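Local coordinates for protein activator of (r)-2-hydroxyglutaryl-coa dehydratase (Acidaminococcus fermentans, PDB 1HUX) that uses ATP-dependent electron transfer to activate (R)-2-hydroxyglutaryl-CoA dehydratase in glutamate fermentation, as a homodimer sharing one [4Fe-4S] cluster, at residues I19-S30 and S44-M54; D58-G66 and A250-A258. One frame throughout, in Å; residues are numbered along the deposited sequence.

How the interactions relate
Both interactions lay a helix on the same five-stranded sheet, but on opposite faces. Interaction 1 is local: helix 40-52 covers the hairpin at the sheet's edge, strands 14-21 and 25-33. Interaction 2 joins distant parts of the chain, the closing helix 245-257 against the inner strand 61-65. Each runs from buried residues, such as Ile-19 or Leu-63, to exposed ones, Asn-51 or Lys-257. Their chemistry differs: interaction 1 mixes apolar packing with a possible serine hydrogen bond, whereas interaction 2 is small apolar groups and one aromatic ring, with no hydrogen bond across. They meet where Met-54 packs on Met-59 and Gly-23 on Leu-252 and Tyr-255.

Interaction 1. Residues I19-S30 and S44-M54; sequences ILKDGKEIVAKS and SISEVLENAHM
Ile-19 carries the apolar part of the contact, its two branches going to different partners. CD1 crosses obliquely over Val-48, 3.8 Å from CB, and also meets the methyl of Ala-52, CD1 to CB 4.1 Å. The other branch, CG2, meets Met-54 CE tip to tip at 3.7 Å. With CG1 beside its backbone N and anti to the carbonyl carbon (chi1 -68°), Ile-19 can send CD1 to the helix while CG2 faces Met-54. Met-54 is brought there by the Schellman motif that ends the helix at His-53, and its chain bends at chi3 to turn CE inward. On the neighbouring strand, Ala-28 CB touches Ala-52 CB at 3.8 Å; two methyls between them let the backbones come close. Next to it, Val-48 CG1 lies against the backbone of Lys-29, 3.5 Å from its C.

In fold terms, helix 40-52 is the connection of a beta-alpha-beta crossover in an actin-type domain: it leaves strand 25-33, runs back across the sheet, and leads to the parallel strand 61-65. Its residues 44-52 run at 152° to strand residues 25-30, N-to-C directions compared. A classic beta bulge, with Val-27 and Ala-28 both opposite Ile-19, interrupts the hairpin under it.

The polar part lies at Ser-30. Its OG is placed to give a hydrogen bond to Ser-44 O, 2.6 Å, though that oxygen's position is doubtful. Ser-44 OG itself bonds to Pro-41 O and weakly to Ser-15 OG, and Ser-15 is an ATP-binding residue. Lys-29 sends its amine the other way, into a cation-pi contact with Tyr-244.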
loop_
_atom_site.group_PDB
_atom_site.type_symbol
_atom_site.label_atom_id
_atom_site.label_comp_id
_atom_site.label_asym_id
_atom_site.label_seq_id
_atom_site.Cartn_x
_atom_site.Cartn_y
_atom_site.Cartn_z
ATOM N N ILE A 19 -12.122 -7.394 33.120
ATOM C CA ILE A 19 -12.036 -7.393 34.579
ATOM C C ILE A 19 -12.161 -8.840 35.022
ATOM O O ILE A 19 -13.137 -9.523 34.675
ATOM C CB ILE A 19 -13.205 -6.607 35.243
ATOM C CG1 ILE A 19 -13.097 -5.115 34.940
ATOM C CG2 ILE A 19 -13.174 -6.789 36.750
ATOM C CD1 ILE A 19 -14.302 -4.314 35.469
ATOM N N LEU A 20 -11.177 -9.324 35.769
ATOM C CA LEU A 20 -11.267 -10.694 36.260
ATOM C C LEU A 20 -11.009 -10.829 37.759
ATOM O O LEU A 20 -10.280 -10.027 38.383
ATOM C CB LEU A 20 -10.355 -11.644 35.461
ATOM C CG LEU A 20 -9.017 -11.180 34.891
ATOM C CD1 LEU A 20 -8.156 -10.569 35.982
ATOM C CD2 LEU A 20 -8.332 -12.369 34.262
ATOM N N LYS A 21 -11.640 -11.855 38.324
ATOM C CA LYS A 21 -11.551 -12.149 39.740
ATOM C C LYS A 21 -10.518 -13.235 40.033
ATOM O O LYS A 21 -10.663 -14.383 39.589
ATOM C CB LYS A 21 -12.939 -12.570 40.242
ATOM C CG LYS A 21 -13.002 -13.039 41.688
ATOM C CD LYS A 21 -14.439 -13.218 42.136
ATOM C CE LYS A 21 -15.184 -14.183 41.241
ATOM N NZ LYS A 21 -16.653 -14.202 41.525
ATOM N N ASP A 22 -9.478 -12.854 40.776
ATOM C CA ASP A 22 -8.406 -13.768 41.177
ATOM C C ASP A 22 -7.604 -14.235 39.982
ATOM O O ASP A 22 -6.916 -15.251 40.049
ATOM C CB ASP A 22 -8.999 -14.973 41.918
ATOM C CG ASP A 22 -9.761 -14.564 43.172
ATOM O OD1 ASP A 22 -10.648 -15.332 43.622
ATOM O OD2 ASP A 22 -9.464 -13.471 43.707
ATOM N N GLY A 23 -7.687 -13.468 38.899
ATOM C CA GLY A 23 -6.973 -13.807 37.679
ATOM C C GLY A 23 -7.399 -15.137 37.091
ATOM O O GLY A 23 -6.704 -15.693 36.244
ATOM N N LYS A 24 -8.551 -15.642 37.517
ATOM C CA LYS A 24 -9.018 -16.933 37.036
ATOM C C LYS A 24 -10.308 -16.910 36.222
ATOM O O LYS A 24 -10.520 -17.785 35.382
ATOM C CB LYS A 24 -9.181 -17.893 38.217
ATOM C CG LYS A 24 -7.907 -18.092 39.032
ATOM C CD LYS A 24 -8.118 -19.078 40.171
ATOM C CE LYS A 24 -8.545 -20.445 39.648
ATOM N NZ LYS A 24 -8.794 -21.425 40.741
ATOM N N GLU A 25 -11.179 -15.935 36.466
ATOM C CA GLU A 25 -12.424 -15.875 35.715
ATOM C C GLU A 25 -12.754 -14.462 35.276
ATOM O O GLU A 25 -12.516 -13.492 36.003
ATOM C CB GLU A 25 -13.587 -16.442 36.534
ATOM C CG GLU A 25 -14.022 -15.570 37.692
ATOM C CD GLU A 25 -15.315 -16.053 38.330
ATOM O OE1 GLU A 25 -15.327 -17.183 38.864
ATOM O OE2 GLU A 25 -16.318 -15.300 38.296
ATOM N N ILE A 26 -13.292 -14.353 34.069
ATOM C CA ILE A 26 -13.681 -13.063 33.509
ATOM C C ILE A 26 -15.047 -12.687 34.071
ATOM O O ILE A 26 -16.003 -13.463 33.972
ATOM C CB ILE A 26 -13.770 -13.131 31.964
ATOM C CG1 ILE A 26 -12.401 -13.495 31.385
ATOM C CG2 ILE A 26 -14.257 -11.802 31.407
ATOM C CD1 ILE A 26 -12.368 -13.538 29.883
ATOM N N VAL A 27 -15.143 -11.504 34.673
ATOM C CA VAL A 27 -16.422 -11.082 35.237
ATOM C C VAL A 27 -17.138 -10.163 34.262
ATOM O O VAL A 27 -18.359 -10.186 34.158
ATOM C CB VAL A 27 -16.238 -10.371 36.617
ATOM C CG1 VAL A 27 -15.654 -11.370 37.652
ATOM C CG2 VAL A 27 -15.338 -9.143 36.469
ATOM N N ALA A 28 -16.374 -9.372 33.524
ATOM C CA ALA A 28 -16.982 -8.472 32.570
ATOM C C ALA A 28 -15.966 -7.935 31.575
ATOM O O ALA A 28 -14.756 -7.859 31.869
ATOM C CB ALA A 28 -17.649 -7.317 33.302
ATOM N N LYS A 29 -16.468 -7.557 30.397
ATOM C CA LYS A 29 -15.631 -7.004 29.333
ATOM C C LYS A 29 -16.397 -5.909 28.630
ATOM O O LYS A 29 -17.609 -5.804 28.780
ATOM C CB LYS A 29 -15.280 -8.082 28.306
ATOM C CG LYS A 29 -16.486 -8.715 27.623
ATOM C CD LYS A 29 -16.075 -9.365 26.328
ATOM C CE LYS A 29 -17.211 -10.125 25.710
ATOM N NZ LYS A 29 -17.516 -11.294 26.578
ATOM N N SER A 30 -15.694 -5.101 27.855
ATOM C CA SER A 30 -16.357 -4.043 27.124
ATOM C C SER A 30 -15.548 -3.668 25.877
ATOM O O SER A 30 -14.362 -4.002 25.763
ATOM C CB SER A 30 -16.572 -2.831 28.045
ATOM O OG SER A 30 -15.415 -2.019 28.157
ATOM N N SER A 44 -14.964 2.975 27.596
ATOM C CA SER A 44 -14.920 1.525 27.739
ATOM C C SER A 44 -14.683 1.115 29.190
ATOM O O SER A 44 -15.216 0.098 29.650
ATOM C CB SER A 44 -13.837 0.926 26.834
ATOM O OG SER A 44 -12.546 1.348 27.225
ATOM N N ILE A 45 -13.896 1.913 29.911
ATOM C CA ILE A 45 -13.613 1.614 31.313
ATOM C C ILE A 45 -14.907 1.692 32.126
ATOM O O ILE A 45 -15.202 0.818 32.950
ATOM C CB ILE A 45 -12.583 2.595 31.899
ATOM C CG1 ILE A 45 -11.266 2.488 31.114
ATOM C CG2 ILE A 45 -12.368 2.283 33.370
ATOM C CD1 ILE A 45 -10.213 3.497 31.501
ATOM N N SER A 46 -15.676 2.746 31.874
ATOM C CA SER A 46 -16.957 2.941 32.541
ATOM C C SER A 46 -17.846 1.752 32.178
ATOM O O SER A 46 -18.471 1.129 33.041
ATOM C CB SER A 46 -17.596 4.229 32.038
ATOM O OG SER A 46 -16.610 5.242 31.883
ATOM N N GLU A 47 -17.889 1.448 30.882
ATOM C CA GLU A 47 -18.673 0.334 30.372
ATOM C C GLU A 47 -18.440 -0.947 31.180
ATOM O O GLU A 47 -19.398 -1.598 31.604
ATOM C CB GLU A 47 -18.311 0.065 28.912
ATOM C CG GLU A 47 -18.561 1.220 27.964
ATOM C CD GLU A 47 -20.020 1.390 27.620
ATOM O OE1 GLU A 47 -20.322 2.205 26.719
ATOM O OE2 GLU A 47 -20.862 0.712 28.249
ATOM N N VAL A 48 -17.172 -1.311 31.380
ATOM C CA VAL A 48 -16.866 -2.537 32.119
ATOM C C VAL A 48 -17.336 -2.434 33.547
ATOM O O VAL A 48 -18.136 -3.257 34.020
ATOM C CB VAL A 48 -15.346 -2.859 32.161
ATOM C CG1 VAL A 48 -15.060 -4.136 31.356
ATOM C CG2 VAL A 48 -14.547 -1.682 31.656
ATOM N N LEU A 49 -16.829 -1.412 34.225
ATOM C CA LEU A 49 -17.182 -1.201 35.607
ATOM C C LEU A 49 -18.696 -1.333 35.780
ATOM O O LEU A 49 -19.169 -2.012 36.704
ATOM C CB LEU A 49 -16.652 0.156 36.064
ATOM C CG LEU A 49 -15.118 0.137 36.216
ATOM C CD1 LEU A 49 -14.553 1.541 36.372
ATOM C CD2 LEU A 49 -14.748 -0.744 37.395
ATOM N N GLU A 50 -19.457 -0.729 34.870
ATOM C CA GLU A 50 -20.908 -0.808 34.950
ATOM C C GLU A 50 -21.382 -2.235 34.790
ATOM O O GLU A 50 -22.080 -2.767 35.652
ATOM C CB GLU A 50 -21.562 0.064 33.885
ATOM C CG GLU A 50 -21.535 1.539 34.208
ATOM C CD GLU A 50 -22.474 2.328 33.324
ATOM O OE1 GLU A 50 -22.281 2.303 32.086
ATOM O OE2 GLU A 50 -23.403 2.965 33.868
ATOM N N ASN A 51 -20.994 -2.855 33.682
ATOM C CA ASN A 51 -21.387 -4.227 33.406
ATOM C C ASN A 51 -21.123 -5.105 34.619
ATOM O O ASN A 51 -21.930 -5.980 34.947
ATOM C CB ASN A 51 -20.609 -4.764 32.199
ATOM C CG ASN A 51 -20.943 -4.030 30.905
ATOM O OD1 ASN A 51 -22.108 -3.941 30.507
ATOM N ND2 ASN A 51 -19.917 -3.513 30.236
ATOM N N ALA A 52 -20.001 -4.845 35.289
ATOM C CA ALA A 52 -19.584 -5.610 36.463
ATOM C C ALA A 52 -20.241 -5.165 37.767
ATOM O O ALA A 52 -20.308 -5.931 38.729
ATOM C CB ALA A 52 -18.062 -5.542 36.606
ATOM N N HIS A 53 -20.719 -3.927 37.793
ATOM C CA HIS A 53 -21.365 -3.363 38.976
ATOM C C HIS A 53 -20.331 -3.055 40.037
ATOM O O HIS A 53 -20.536 -3.383 41.202
ATOM C CB HIS A 53 -22.398 -4.327 39.572
ATOM C CG HIS A 53 -23.470 -4.733 38.613
ATOM N ND1 HIS A 53 -24.272 -3.820 37.960
ATOM C CD2 HIS A 53 -23.864 -5.956 38.187
ATOM C CE1 HIS A 53 -25.113 -4.465 37.172
ATOM N NE2 HIS A 53 -24.885 -5.762 37.291
ATOM N N MET A 54 -19.220 -2.443 39.635
ATOM C CA MET A 54 -18.172 -2.093 40.584
ATOM C C MET A 54 -17.597 -0.749 40.245
ATOM O O MET A 54 -17.869 -0.197 39.181
ATOM C CB MET A 54 -17.064 -3.141 40.578
ATOM C CG MET A 54 -17.599 -4.558 40.666
ATOM S SD MET A 54 -16.308 -5.788 40.747
ATOM C CE MET A 54 -15.466 -5.430 39.248
#

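Interaction 2. Residues D58-G66 and A250-A258; sequences DMAFTLATG and AALYAYKKA
Phe-61 lies with one ring face against Lys-257. The lysine CB sits over that face, 3.7 Å from the ring centroid and 15° off its normal, a CH-pi contact displaced toward the rim; CG follows over the CE2-CZ side. Beyond CG the lysine bends at chi2 and carries its amine away from the strand. Ala-254 comes to the same ring in another way: its CB lies in plane at the edge, 3.9 Å from Phe-61 CD2. This pose depends on CG standing anti to the backbone N (chi1 -162°), which swings the ring across the helix, toward Lys-257, while the Phe-61 CB remains 3.9 Å from Ala-258 CB. An alanine in place of Phe-61 would take away the ring and is likely to deprive the Lys-257 methylenes of their apolar floor and open a gap beside Ala-254.

Helix 245-257 is the last of the chain. It follows the second of two sheets of like strand order and returns to pack on the first, an exchange seen in the actin fold; its residues 250-257 cross strand residues 61-65 at 143°.

Further along, Leu-63 lies aslant Tyr-253, CD1 meeting the tyrosine CB; the Tyr-253 side chain leads away from the strand and also touches Met-80 and Met-88. Leu-63 CB rests on Ala-254 CB at 4.0 Å and more loosely on Ala-250 CB, so the leucine stem lies over two alanines one turn apart. Thr-65 turns CG2 to Ala-250 CB, 4.0 Å away. Its OG1 is hydrogen-bonded to Met-80 O of the adjoining strand 78-80.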
loop_
_atom_site.group_PDB
_atom_site.type_symbol
_atom_site.label_atom_id
_atom_site.label_comp_id
_atom_site.label_asym_id
_atom_site.label_seq_id
_atom_site.Cartn_x
_atom_site.Cartn_y
_atom_site.Cartn_z
ATOM N N ASP A 58 -12.614 -0.443 43.162
ATOM C CA ASP A 58 -12.727 -1.874 43.478
ATOM C C ASP A 58 -11.656 -2.712 42.775
ATOM O O ASP A 58 -11.454 -3.896 43.064
ATOM C CB ASP A 58 -14.103 -2.405 43.086
ATOM C CG ASP A 58 -15.190 -1.881 43.979
ATOM O OD1 ASP A 58 -15.049 -2.012 45.221
ATOM O OD2 ASP A 58 -16.179 -1.345 43.432
ATOM N N MET A 59 -10.972 -2.084 41.838
ATOM C CA MET A 59 -9.929 -2.759 41.112
ATOM C C MET A 59 -8.642 -2.717 41.926
ATOM O O MET A 59 -8.212 -1.633 42.342
ATOM C CB MET A 59 -9.736 -2.069 39.761
ATOM C CG MET A 59 -10.994 -2.047 38.911
ATOM S SD MET A 59 -11.694 -3.685 38.628
ATOM C CE MET A 59 -12.893 -3.821 39.980
ATOM N N ALA A 60 -8.050 -3.900 42.149
ATOM C CA ALA A 60 -6.793 -4.065 42.884
ATOM C C ALA A 60 -5.622 -3.450 42.105
ATOM O O ALA A 60 -4.787 -2.725 42.653
ATOM C CB ALA A 60 -6.547 -5.532 43.123
ATOM N N PHE A 61 -5.569 -3.736 40.813
ATOM C CA PHE A 61 -4.511 -3.195 39.979
ATOM C C PHE A 61 -5.085 -2.963 38.580
ATOM O O PHE A 61 -5.950 -3.713 38.113
ATOM C CB PHE A 61 -3.333 -4.182 39.926
ATOM C CG PHE A 61 -2.043 -3.567 39.463
ATOM C CD1 PHE A 61 -1.250 -2.855 40.343
ATOM C CD2 PHE A 61 -1.620 -3.699 38.141
ATOM C CE1 PHE A 61 -0.040 -2.275 39.932
ATOM C CE2 PHE A 61 -0.403 -3.119 37.703
ATOM C CZ PHE A 61 0.387 -2.407 38.607
ATOM N N THR A 62 -4.620 -1.910 37.923
ATOM C CA THR A 62 -5.090 -1.606 36.587
ATOM C C THR A 62 -3.889 -1.550 35.653
ATOM O O THR A 62 -2.898 -0.862 35.921
ATOM C CB THR A 62 -5.877 -0.256 36.551
ATOM O OG1 THR A 62 -7.132 -0.423 37.222
ATOM C CG2 THR A 62 -6.136 0.192 35.112
ATOM N N LEU A 63 -3.991 -2.287 34.553
ATOM C CA LEU A 63 -2.920 -2.347 33.588
ATOM C C LEU A 63 -3.433 -2.037 32.193
ATOM O O LEU A 63 -4.359 -2.681 31.705
ATOM C CB LEU A 63 -2.294 -3.739 33.623
ATOM C CG LEU A 63 -0.768 -3.739 33.617
ATOM C CD1 LEU A 63 -0.303 -5.134 34.024
ATOM C CD2 LEU A 63 -0.228 -3.320 32.245
ATOM N N ALA A 64 -2.816 -1.053 31.555
ATOM C CA ALA A 64 -3.206 -0.653 30.216
ATOM C C ALA A 64 -2.181 -1.063 29.173
ATOM O O ALA A 64 -0.981 -1.070 29.435
ATOM C CB ALA A 64 -3.414 0.852 30.167
ATOM N N THR A 65 -2.672 -1.388 27.978
ATOM C CA THR A 65 -1.831 -1.796 26.859
ATOM C C THR A 65 -2.469 -1.319 25.559
ATOM O O THR A 65 -3.605 -0.848 25.554
ATOM C CB THR A 65 -1.698 -3.339 26.807
ATOM O OG1 THR A 65 -0.896 -3.720 25.681
ATOM C CG2 THR A 65 -3.076 -3.992 26.697
ATOM N N GLY A 66 -1.740 -1.439 24.458
ATOM C CA GLY A 66 -2.288 -1.039 23.175
ATOM C C GLY A 66 -1.570 0.129 22.546
ATOM O O GLY A 66 -0.564 0.601 23.078
ATOM N N ALA A 250 -3.763 -8.015 29.760
ATOM C CA ALA A 250 -3.460 -6.949 30.706
ATOM C C ALA A 250 -4.038 -7.297 32.082
ATOM O O ALA A 250 -3.372 -7.131 33.109
ATOM C CB ALA A 250 -4.027 -5.626 30.206
ATOM N N ALA A 251 -5.271 -7.795 32.098
ATOM C CA ALA A 251 -5.909 -8.143 33.358
ATOM C C ALA A 251 -5.104 -9.231 34.080
ATOM O O ALA A 251 -4.999 -9.215 35.308
ATOM C CB ALA A 251 -7.372 -8.604 33.109
ATOM N N LEU A 252 -4.520 -10.160 33.317
ATOM C CA LEU A 252 -3.740 -11.239 33.914
ATOM C C LEU A 252 -2.447 -10.683 34.474
ATOM O O LEU A 252 -2.028 -11.077 35.547
ATOM C CB LEU A 252 -3.468 -12.335 32.888
ATOM C CG LEU A 252 -4.706 -13.150 32.488
ATOM C CD1 LEU A 252 -4.431 -13.978 31.230
ATOM C CD2 LEU A 252 -5.122 -14.050 33.643
ATOM N N TYR A 253 -1.816 -9.758 33.762
ATOM C CA TYR A 253 -0.592 -9.157 34.274
ATOM C C TYR A 253 -0.888 -8.277 35.472
ATOM O O TYR A 253 -0.011 -8.041 36.301
ATOM C CB TYR A 253 0.096 -8.305 33.225
ATOM C CG TYR A 253 1.064 -9.086 32.394
ATOM C CD1 TYR A 253 0.837 -9.286 31.036
ATOM C CD2 TYR A 253 2.200 -9.652 32.967
ATOM C CE1 TYR A 253 1.720 -10.037 30.258
ATOM C CE2 TYR A 253 3.093 -10.408 32.206
ATOM C CZ TYR A 253 2.849 -10.603 30.846
ATOM O OH TYR A 253 3.708 -11.378 30.077
ATOM N N ALA A 254 -2.120 -7.774 35.549
ATOM C CA ALA A 254 -2.541 -6.918 36.650
ATOM C C ALA A 254 -2.678 -7.757 37.900
ATOM O O ALA A 254 -2.112 -7.424 38.938
ATOM C CB ALA A 254 -3.864 -6.264 36.324
ATOM N N TYR A 255 -3.434 -8.846 37.796
ATOM C CA TYR A 255 -3.645 -9.737 38.932
ATOM C C TYR A 255 -2.325 -10.319 39.396
ATOM O O TYR A 255 -2.197 -10.775 40.530
ATOM C CB TYR A 255 -4.575 -10.880 38.562
ATOM C CG TYR A 255 -4.533 -11.994 39.573
ATOM C CD1 TYR A 255 -5.336 -11.966 40.705
ATOM C CD2 TYR A 255 -3.662 -13.065 39.413
ATOM C CE1 TYR A 255 -5.277 -12.984 41.663
ATOM C CE2 TYR A 255 -3.591 -14.088 40.353
ATOM C CZ TYR A 255 -4.400 -14.050 41.478
ATOM O OH TYR A 255 -4.345 -15.095 42.391
ATOM N N LYS A 256 -1.344 -10.324 38.503
ATOM C CA LYS A 256 -0.033 -10.851 38.837
ATOM C C LYS A 256 0.727 -9.784 39.617
ATOM O O LYS A 256 1.365 -10.073 40.629
ATOM C CB LYS A 256 0.709 -11.236 37.556
ATOM C CG LYS A 256 2.020 -11.975 37.786
ATOM C CD LYS A 256 2.413 -12.831 36.578
ATOM C CE LYS A 256 1.458 -14.011 36.401
ATOM N NZ LYS A 256 1.800 -14.823 35.202
ATOM N N LYS A 257 0.641 -8.544 39.144
ATOM C CA LYS A 257 1.297 -7.416 39.797
ATOM C C LYS A 257 0.652 -7.165 41.157
ATOM O O LYS A 257 1.261 -6.584 42.048
ATOM C CB LYS A 257 1.151 -6.164 38.936
ATOM C CG LYS A 257 2.444 -5.685 38.339
ATOM C CD LYS A 257 3.431 -5.339 39.432
ATOM C CE LYS A 257 4.739 -4.826 38.849
ATOM N NZ LYS A 257 5.753 -4.534 39.911
ATOM N N ALA A 258 -0.591 -7.617 41.305
ATOM C CA ALA A 258 -1.342 -7.432 42.540
ATOM C C ALA A 258 -1.161 -8.621 43.459
ATOM O O ALA A 258 -2.029 -8.935 44.276
ATOM C CB ALA A 258 -2.832 -7.230 42.226
#